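Local coordinates for protein probable amino acid aminotransferase (Mycobacterium tuberculosis, PDB 6Q1S) that is probably a class IV aminotransferase, a dimeric pyridoxal-phosphate-type enzyme, here with 4'-deoxy-4'-aminopyridoxal-5'-phosphate bound, at residues 145-148 against 149-152. Sequence-based numbering, arbitrary orientation.
Sequences WLIA and SAKT. With PMP (4'-deoxy-4'-aminopyridoxal-5'-phosphate), chain G.
Ile-147 and Ala-150 close a type I beta turn through Ala-148 and Ser-149. The backbone N of Ala-150 donates to Ile-147 O over 3.0 Å in a fairly straight bond (162° at the hydrogen). On the same pair, Ile-147 CB and Ala-150 CB lie 4.2 Å apart, an apolar contact. Ile-147 CG1 sits between its own backbone N and carbonyl carbon (chi1 58°), and from there CD1 meets Thr-152 CG2 at 3.7 Å, the two side chains crossing at about a right angle. Ala-150 CB also lies 4.2 Å from Ile-147 CD1; the isoleucine thus touches both residues flanking Lys-151. The side chain of Lys-151 leaves the backbone away from residues 145-148, and its end lies in the 4'-deoxy-4'-aminopyridoxal-5'-phosphate pocket of this class IV aminotransferase fold. Its chain is extended as far as CE and bends only at the last torsion (chi4 48°), which brings NZ to 3.2 Å from O3 of the ligand in a weak hydrogen bond. The same NZ lies 3.6 Å from C4A, the carbon bearing the ligand's amino group; the lysine is not covalently joined to it. Tyr-155 OH, which is also hydrogen-bonded to the ligand, makes a second weak bond with NZ. Farther out, backbone bonding to Phe-33 ties Lys-151 to strand 31-39, Ala-150 rests on Leu-59 of helix 46-59, and Thr-152 OG1 is hydrogen-bonded to Ser-154 N. Thr-152 also packs on Ala-156 of the second subunit.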
ATOM      1  N   TRP B 145      13.178   5.486   2.790  1.00 28.05           N
ATOM      2  CA  TRP B 145      12.307   5.574   1.625  1.00 22.20           C
ATOM      3  C   TRP B 145      11.160   4.576   1.690  1.00 19.87           C
ATOM      4  O   TRP B 145      10.157   4.760   0.993  1.00 19.77           O
ATOM      5  CB  TRP B 145      13.114   5.347   0.348  1.00 22.84           C
ATOM      6  CG  TRP B 145      14.026   4.160   0.432  1.00 23.31           C
ATOM      7  CD1 TRP B 145      13.713   2.863   0.142  1.00 19.92           C
ATOM      8  CD2 TRP B 145      15.400   4.162   0.831  1.00 20.39           C
ATOM      9  NE1 TRP B 145      14.809   2.057   0.342  1.00 23.76           N
ATOM     10  CE2 TRP B 145      15.857   2.831   0.765  1.00 20.52           C
ATOM     11  CE3 TRP B 145      16.288   5.160   1.241  1.00 24.32           C
ATOM     12  CZ2 TRP B 145      17.161   2.473   1.090  1.00 21.44           C
ATOM     13  CZ3 TRP B 145      17.584   4.803   1.564  1.00 24.66           C
ATOM     14  CH2 TRP B 145      18.008   3.471   1.488  1.00 23.40           C
ATOM     15  N   LEU B 146      11.286   3.524   2.499  1.00 20.16           N
ATOM     16  CA  LEU B 146      10.194   2.577   2.677  1.00 20.10           C
ATOM     17  C   LEU B 146       9.143   3.059   3.665  1.00 20.26           C
ATOM     18  O   LEU B 146       8.118   2.384   3.816  1.00 22.43           O
ATOM     19  CB  LEU B 146      10.733   1.217   3.122  1.00 20.39           C
ATOM     20  CG  LEU B 146      11.691   0.528   2.150  1.00 20.29           C
ATOM     21  CD1 LEU B 146      11.991  -0.872   2.641  1.00 20.60           C
ATOM     22  CD2 LEU B 146      11.111   0.484   0.747  1.00 19.82           C
ATOM     23  N   ILE B 147       9.378   4.193   4.336  1.00 20.80           N
ATOM     24  CA  ILE B 147       8.440   4.869   5.238  1.00 20.64           C
ATOM     25  C   ILE B 147       7.654   3.880   6.094  1.00 20.88           C
ATOM     26  O   ILE B 147       6.441   4.026   6.278  1.00 20.83           O
ATOM     27  CB  ILE B 147       7.489   5.811   4.464  1.00 20.28           C
ATOM     28  CG1 ILE B 147       6.687   5.071   3.387  1.00 19.86           C
ATOM     29  CG2 ILE B 147       8.273   6.954   3.836  1.00 20.15           C
ATOM     30  CD1 ILE B 147       5.286   5.580   3.201  1.00 19.69           C
ATOM     31  N   ALA B 148       8.347   2.878   6.642  1.00 22.50           N
ATOM     32  CA  ALA B 148       7.676   1.835   7.410  1.00 22.19           C
ATOM     33  C   ALA B 148       7.046   2.350   8.698  1.00 26.23           C
ATOM     34  O   ALA B 148       6.190   1.665   9.267  1.00 30.78           O
ATOM     35  CB  ALA B 148       8.656   0.709   7.735  1.00 21.69           C
ATOM     36  N   SER B 149       7.438   3.530   9.169  1.00 27.05           N
ATOM     37  CA  SER B 149       6.851   4.107  10.372  1.00 27.34           C
ATOM     38  C   SER B 149       5.647   4.989  10.079  1.00 25.60           C
ATOM     39  O   SER B 149       5.061   5.540  11.017  1.00 24.34           O
ATOM     40  CB  SER B 149       7.902   4.913  11.142  1.00 29.19           C
ATOM     41  OG  SER B 149       8.327   6.039  10.396  1.00 30.97           O
ATOM     42  N   ALA B 150       5.262   5.135   8.814  1.00 23.46           N
ATOM     43  CA  ALA B 150       4.133   5.970   8.429  1.00 21.47           C
ATOM     44  C   ALA B 150       2.883   5.113   8.304  1.00 21.38           C
ATOM     45  O   ALA B 150       2.899   4.071   7.640  1.00 21.15           O
ATOM     46  CB  ALA B 150       4.413   6.696   7.111  1.00 21.00           C
ATOM     47  N   LYS B 151       1.801   5.558   8.941  1.00 21.61           N
ATOM     48  CA  LYS B 151       0.506   4.884   8.862  1.00 21.59           C
ATOM     49  C   LYS B 151      -0.222   5.413   7.635  1.00 21.12           C
ATOM     50  O   LYS B 151      -0.957   6.398   7.697  1.00 21.17           O
ATOM     51  CB  LYS B 151      -0.293   5.112  10.137  1.00 22.11           C
ATOM     52  CG  LYS B 151      -1.480   4.185  10.300  1.00 22.22           C
ATOM     53  CD  LYS B 151      -2.225   4.485  11.589  1.00 24.49           C
ATOM     54  CE  LYS B 151      -3.536   3.725  11.650  1.00 26.19           C
ATOM     55  NZ  LYS B 151      -3.343   2.292  11.295  1.00 28.25           N
ATOM     56  N   THR B 152      -0.016   4.749   6.503  1.00 20.70           N
ATOM     57  CA  THR B 152      -0.570   5.190   5.233  1.00 20.25           C
ATOM     58  C   THR B 152      -1.870   4.456   4.929  1.00 20.19           C
ATOM     59  O   THR B 152      -2.243   3.487   5.592  1.00 20.47           O
ATOM     60  CB  THR B 152       0.431   4.970   4.094  1.00 19.85           C
ATOM     61  OG1 THR B 152       0.480   3.578   3.758  1.00 19.78           O
ATOM     62  CG2 THR B 152       1.818   5.434   4.508  1.00 19.99           C
TER
HETATM   63  N1  PMP G 301       0.893  -1.492  13.827  1.00 23.88           N
HETATM   64  C2  PMP G 301       0.181  -1.319  12.688  1.00 23.40           C
HETATM   65  C2A PMP G 301       0.769  -1.732  11.363  1.00 22.89           C
HETATM   66  C3  PMP G 301      -1.178  -0.724  12.738  1.00 23.42           C
HETATM   67  O3  PMP G 301      -1.912  -0.540  11.607  1.00 22.97           O
HETATM   68  C4  PMP G 301      -1.704  -0.338  14.066  1.00 23.99           C
HETATM   69  C4A PMP G 301      -3.076   0.275  14.223  1.00 26.07           C
HETATM   70  N4A PMP G 301      -4.096  -0.681  13.759  1.00 26.70           N
HETATM   71  C5  PMP G 301      -0.826  -0.579  15.236  1.00 24.48           C
HETATM   72  C6  PMP G 301       0.431  -1.145  15.041  1.00 24.39           C
HETATM   73  C5A PMP G 301      -1.294  -0.208  16.626  1.00 27.03           C
HETATM   74  O4P PMP G 301      -1.417   1.210  16.724  1.00 28.54           O
HETATM   75  P   PMP G 301      -2.523   1.872  17.690  1.00 29.28           P
HETATM   76  O1P PMP G 301      -3.889   1.419  17.234  1.00 29.28           O
HETATM   77  O2P PMP G 301      -2.267   1.416  19.107  1.00 32.23           O
HETATM   78  O3P PMP G 301      -2.420   3.375  17.601  1.00 27.02           O